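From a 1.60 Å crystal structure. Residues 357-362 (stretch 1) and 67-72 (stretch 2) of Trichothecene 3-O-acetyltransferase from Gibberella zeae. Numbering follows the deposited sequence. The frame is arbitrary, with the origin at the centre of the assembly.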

ATOM      1  N   ASN A 357       3.205  17.958  18.704  1.00 16.48           N
ATOM      2  CA  ASN A 357       1.818  18.404  18.653  1.00 16.82           C
ATOM      3  C   ASN A 357       0.830  17.372  19.201  1.00 16.63           C
ATOM      4  O   ASN A 357       0.605  16.339  18.567  1.00 16.74           O
ATOM      5  CB  ASN A 357       1.453  18.803  17.222  1.00 16.71           C
ATOM      6  CG  ASN A 357       1.977  20.173  16.869  1.00 19.09           C
ATOM      7  OD1 ASN A 357       1.344  21.182  17.187  1.00 22.92           O
ATOM      8  ND2 ASN A 357       3.151  20.226  16.241  1.00 19.98           N
ATOM      9  N   PRO A 358       0.245  17.647  20.388  1.00 16.61           N
ATOM     10  CA  PRO A 358      -0.783  16.743  20.931  1.00 16.22           C
ATOM     11  C   PRO A 358      -1.996  16.623  20.007  1.00 15.53           C
ATOM     12  O   PRO A 358      -2.631  15.570  19.962  1.00 15.49           O
ATOM     13  CB  PRO A 358      -1.184  17.408  22.255  1.00 16.19           C
ATOM     14  CG  PRO A 358      -0.024  18.286  22.614  1.00 17.82           C
ATOM     15  CD  PRO A 358       0.529  18.773  21.300  1.00 17.03           C
ATOM     16  N   ASP A 359      -2.309  17.691  19.274  1.00 15.14           N
ATOM     17  CA  ASP A 359      -3.402  17.647  18.296  1.00 14.68           C
ATOM     18  C   ASP A 359      -2.832  17.369  16.905  1.00 14.33           C
ATOM     19  O   ASP A 359      -2.340  18.275  16.236  1.00 14.15           O
ATOM     20  CB  ASP A 359      -4.203  18.962  18.297  1.00 14.96           C
ATOM     21  CG  ASP A 359      -5.464  18.895  17.426  1.00 15.63           C
ATOM     22  OD1 ASP A 359      -5.658  17.908  16.681  1.00 15.64           O
ATOM     23  OD2 ASP A 359      -6.281  19.837  17.505  1.00 17.51           O
ATOM     24  N   LYS A 360      -2.924  16.115  16.473  1.00 13.55           N
ATOM     25  CA  LYS A 360      -2.362  15.688  15.189  1.00 13.50           C
ATOM     26  C   LYS A 360      -3.372  15.743  14.041  1.00 13.39           C
ATOM     27  O   LYS A 360      -3.068  15.326  12.926  1.00 13.43           O
ATOM     28  CB  LYS A 360      -1.762  14.282  15.315  1.00 13.45           C
ATOM     29  CG  LYS A 360      -0.577  14.225  16.273  1.00 13.06           C
ATOM     30  CD  LYS A 360      -0.152  12.777  16.568  1.00 13.06           C
ATOM     31  CE  LYS A 360       1.124  12.721  17.392  1.00 12.60           C
ATOM     32  NZ  LYS A 360       1.025  13.473  18.680  1.00 12.12           N
ATOM     33  N   SER A 361      -4.555  16.300  14.312  1.00 12.93           N
ATOM     34  CA  SER A 361      -5.675  16.248  13.365  1.00 13.49           C
ATOM     35  C   SER A 361      -5.444  17.019  12.048  1.00 13.68           C
ATOM     36  O   SER A 361      -6.135  16.759  11.054  1.00 14.59           O
ATOM     37  CB  SER A 361      -6.963  16.735  14.028  1.00 13.49           C
ATOM     38  OG  SER A 361      -6.858  18.108  14.364  1.00 14.30           O
ATOM     39  N   ASN A 362      -4.491  17.947  12.043  1.00 13.97           N
ATOM     40  CA  ASN A 362      -4.193  18.743  10.837  1.00 14.54           C
ATOM     41  C   ASN A 362      -3.145  18.122   9.916  1.00 14.57           C
ATOM     42  O   ASN A 362      -2.895  18.637   8.823  1.00 14.64           O
ATOM     43  CB  ASN A 362      -3.730  20.159  11.200  1.00 15.36           C
ATOM     44  CG  ASN A 362      -4.806  20.978  11.888  1.00 17.47           C
ATOM     45  OD1 ASN A 362      -6.001  20.836  11.613  1.00 19.87           O
ATOM     46  ND2 ASN A 362      -4.375  21.852  12.791  1.00 19.78           N
TER
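Stretch 2 (67-72) EGNTGT

Thr70 is the residue that fastens stretch 2 to stretch 1. Its backbone amide donates a hydrogen bond to the carbonyl of Pro358, with Thr70 N 2.9 Å from Pro358 O and an angle of 158° at the hydrogen. Its hydroxyl donates to the same carbonyl, with Thr70 OG1 3.1 Å from Pro358 O. That hydroxyl also accepts from the next amide but one along stretch 1: Lys360 N lies 3.0 Å from Thr70 OG1, with an angle of 161°. The hydroxyl is therefore donor and acceptor at once, and it bridges the carbonyl of Pro358 and the amide of Lys360. The p rotamer of Thr70, with chi1 at 49°, places OG1 for both bonds.

The neighbouring residue adds a weaker approach to this carbonyl: Asn69 CA lies 3.6 Å from Pro358 O in a CA-H...O contact, with an angle of 142° at the hydrogen.

Water 1 extends this polar centre. It donates to Pro358 O at 2.7 Å from its own O and to Gly71 O at 2.8 Å, and its O accepts from Lys360 NZ at 2.8 Å. It thus links the two backbones and the lysine side chain. Water 2 donates from its O to Gly71 O at 3.2 Å and lies 3.0 Å from Thr72 OG1. Its bond from Lys360 NZ, 3.2 Å from the water O, is weak.

Each stretch also braces itself. Lys360 NZ donates to Asn357 O at 2.9 Å, so the long side chain folds back along its own stretch. Asp359 OD1 accepts from Ser361 N at 3.1 Å and from Ser361 OG at 2.6 Å. In stretch 2, Gly71 N donates to Asn69 OD1 at 2.9 Å, which ties the Asn69 side chain to its own backbone.

Neither stretch forms a regular helix or strand where they touch. Their end-to-end directions differ by 104°, so stretch 2 runs across stretch 1 rather than alongside it. By CA atoms, the nearest residues are Asp359 and Asn69, with Asp359 CA 4.5 Å from Asn69 CA. Gly68 and Gly71 both have positive phi, 62° and 77°, a region that favours glycine.

Packing surrounds the hydrogen bonds. The CA-to-CB bond of Thr70 points toward stretch 1, and this residue has the largest covered area of the contact, 77 Å². Its methyl Thr70 CG2 lies 3.6 Å from Asp359 OD1 and 4.1 Å from Ser361 CB. Lys360 CB is 3.4 Å from Thr70 OG1. At the Gly68 end, Asp359 CB rests 3.4 Å from Gly68 O. The CA-to-CB bond of Asn69 points away, yet Asn69 ND2 comes within 3.8 Å of Pro358 CB.

The contact is small, burying 301 Å² over both sides. Asn357, Asn362 and Glu67 take no part in it directly. The touching residues are at least 287 positions apart in the same chain, so the fold brings distant loop segments together here.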

ATOM      1  N   GLU A  67     -10.347  16.986  23.950  1.00 19.82           N
ATOM      2  CA  GLU A  67     -10.486  18.124  23.044  1.00 20.22           C
ATOM      3  C   GLU A  67      -9.099  18.682  22.722  1.00 20.33           C
ATOM      4  O   GLU A  67      -8.314  18.976  23.628  1.00 20.68           O
ATOM      5  CB  GLU A  67     -11.390  19.189  23.661  1.00 20.57           C
ATOM      6  CG  GLU A  67     -12.840  18.722  23.844  1.00 21.44           C
ATOM      7  CD  GLU A  67     -13.109  18.003  25.170  1.00 24.24           C
ATOM      8  OE1 GLU A  67     -12.157  17.721  25.941  1.00 24.86           O
ATOM      9  OE2 GLU A  67     -14.294  17.708  25.437  1.00 24.72           O
ATOM     10  N   GLY A  68      -8.783  18.786  21.434  1.00 20.03           N
ATOM     11  CA  GLY A  68      -7.449  19.235  21.008  1.00 19.98           C
ATOM     12  C   GLY A  68      -6.283  18.340  21.435  1.00 19.93           C
ATOM     13  O   GLY A  68      -5.134  18.794  21.523  1.00 19.98           O
ATOM     14  N   ASN A  69      -6.571  17.067  21.705  1.00 19.16           N
ATOM     15  CA  ASN A  69      -5.528  16.071  21.953  1.00 18.51           C
ATOM     16  C   ASN A  69      -5.961  14.754  21.334  1.00 17.61           C
ATOM     17  O   ASN A  69      -6.886  14.103  21.820  1.00 16.79           O
ATOM     18  CB  ASN A  69      -5.244  15.912  23.446  1.00 19.35           C
ATOM     19  CG  ASN A  69      -3.999  15.076  23.730  1.00 20.41           C
ATOM     20  OD1 ASN A  69      -3.697  14.102  23.032  1.00 22.46           O
ATOM     21  ND2 ASN A  69      -3.271  15.454  24.777  1.00 23.10           N
ATOM     22  N   THR A  70      -5.302  14.375  20.245  1.00 16.57           N
ATOM     23  CA  THR A  70      -5.727  13.213  19.469  1.00 16.63           C
ATOM     24  C   THR A  70      -5.226  11.906  20.086  1.00 16.18           C
ATOM     25  O   THR A  70      -5.510  10.825  19.578  1.00 16.96           O
ATOM     26  CB  THR A  70      -5.323  13.327  17.974  1.00 16.69           C
ATOM     27  OG1 THR A  70      -3.939  13.677  17.870  1.00 17.37           O
ATOM     28  CG2 THR A  70      -6.166  14.407  17.270  1.00 17.10           C
ATOM     29  N   GLY A  71      -4.500  12.031  21.192  1.00 15.85           N
ATOM     30  CA  GLY A  71      -4.051  10.883  21.974  1.00 15.36           C
ATOM     31  C   GLY A  71      -2.869  10.152  21.366  1.00 14.85           C
ATOM     32  O   GLY A  71      -2.250  10.627  20.411  1.00 14.65           O
ATOM     33  N   THR A  72      -2.563   8.992  21.938  1.00 13.62           N
ATOM     34  CA  THR A  72      -1.416   8.181  21.532  1.00 13.10           C
ATOM     35  C   THR A  72      -1.886   6.741  21.491  1.00 12.66           C
ATOM     36  O   THR A  72      -2.538   6.268  22.440  1.00 12.84           O
ATOM     37  CB  THR A  72      -0.246   8.322  22.544  1.00 13.23           C
ATOM     38  OG1 THR A  72       0.107   9.702  22.673  1.00 13.04           O
ATOM     39  CG2 THR A  72       0.992   7.528  22.099  1.00 13.55           C
TER
HETATM   40  O   HOH W   1      -1.314  13.201  20.140  1.00 16.69           O
HETATM   41  O   HOH W   2       0.955  10.511  19.918  1.00 18.33           O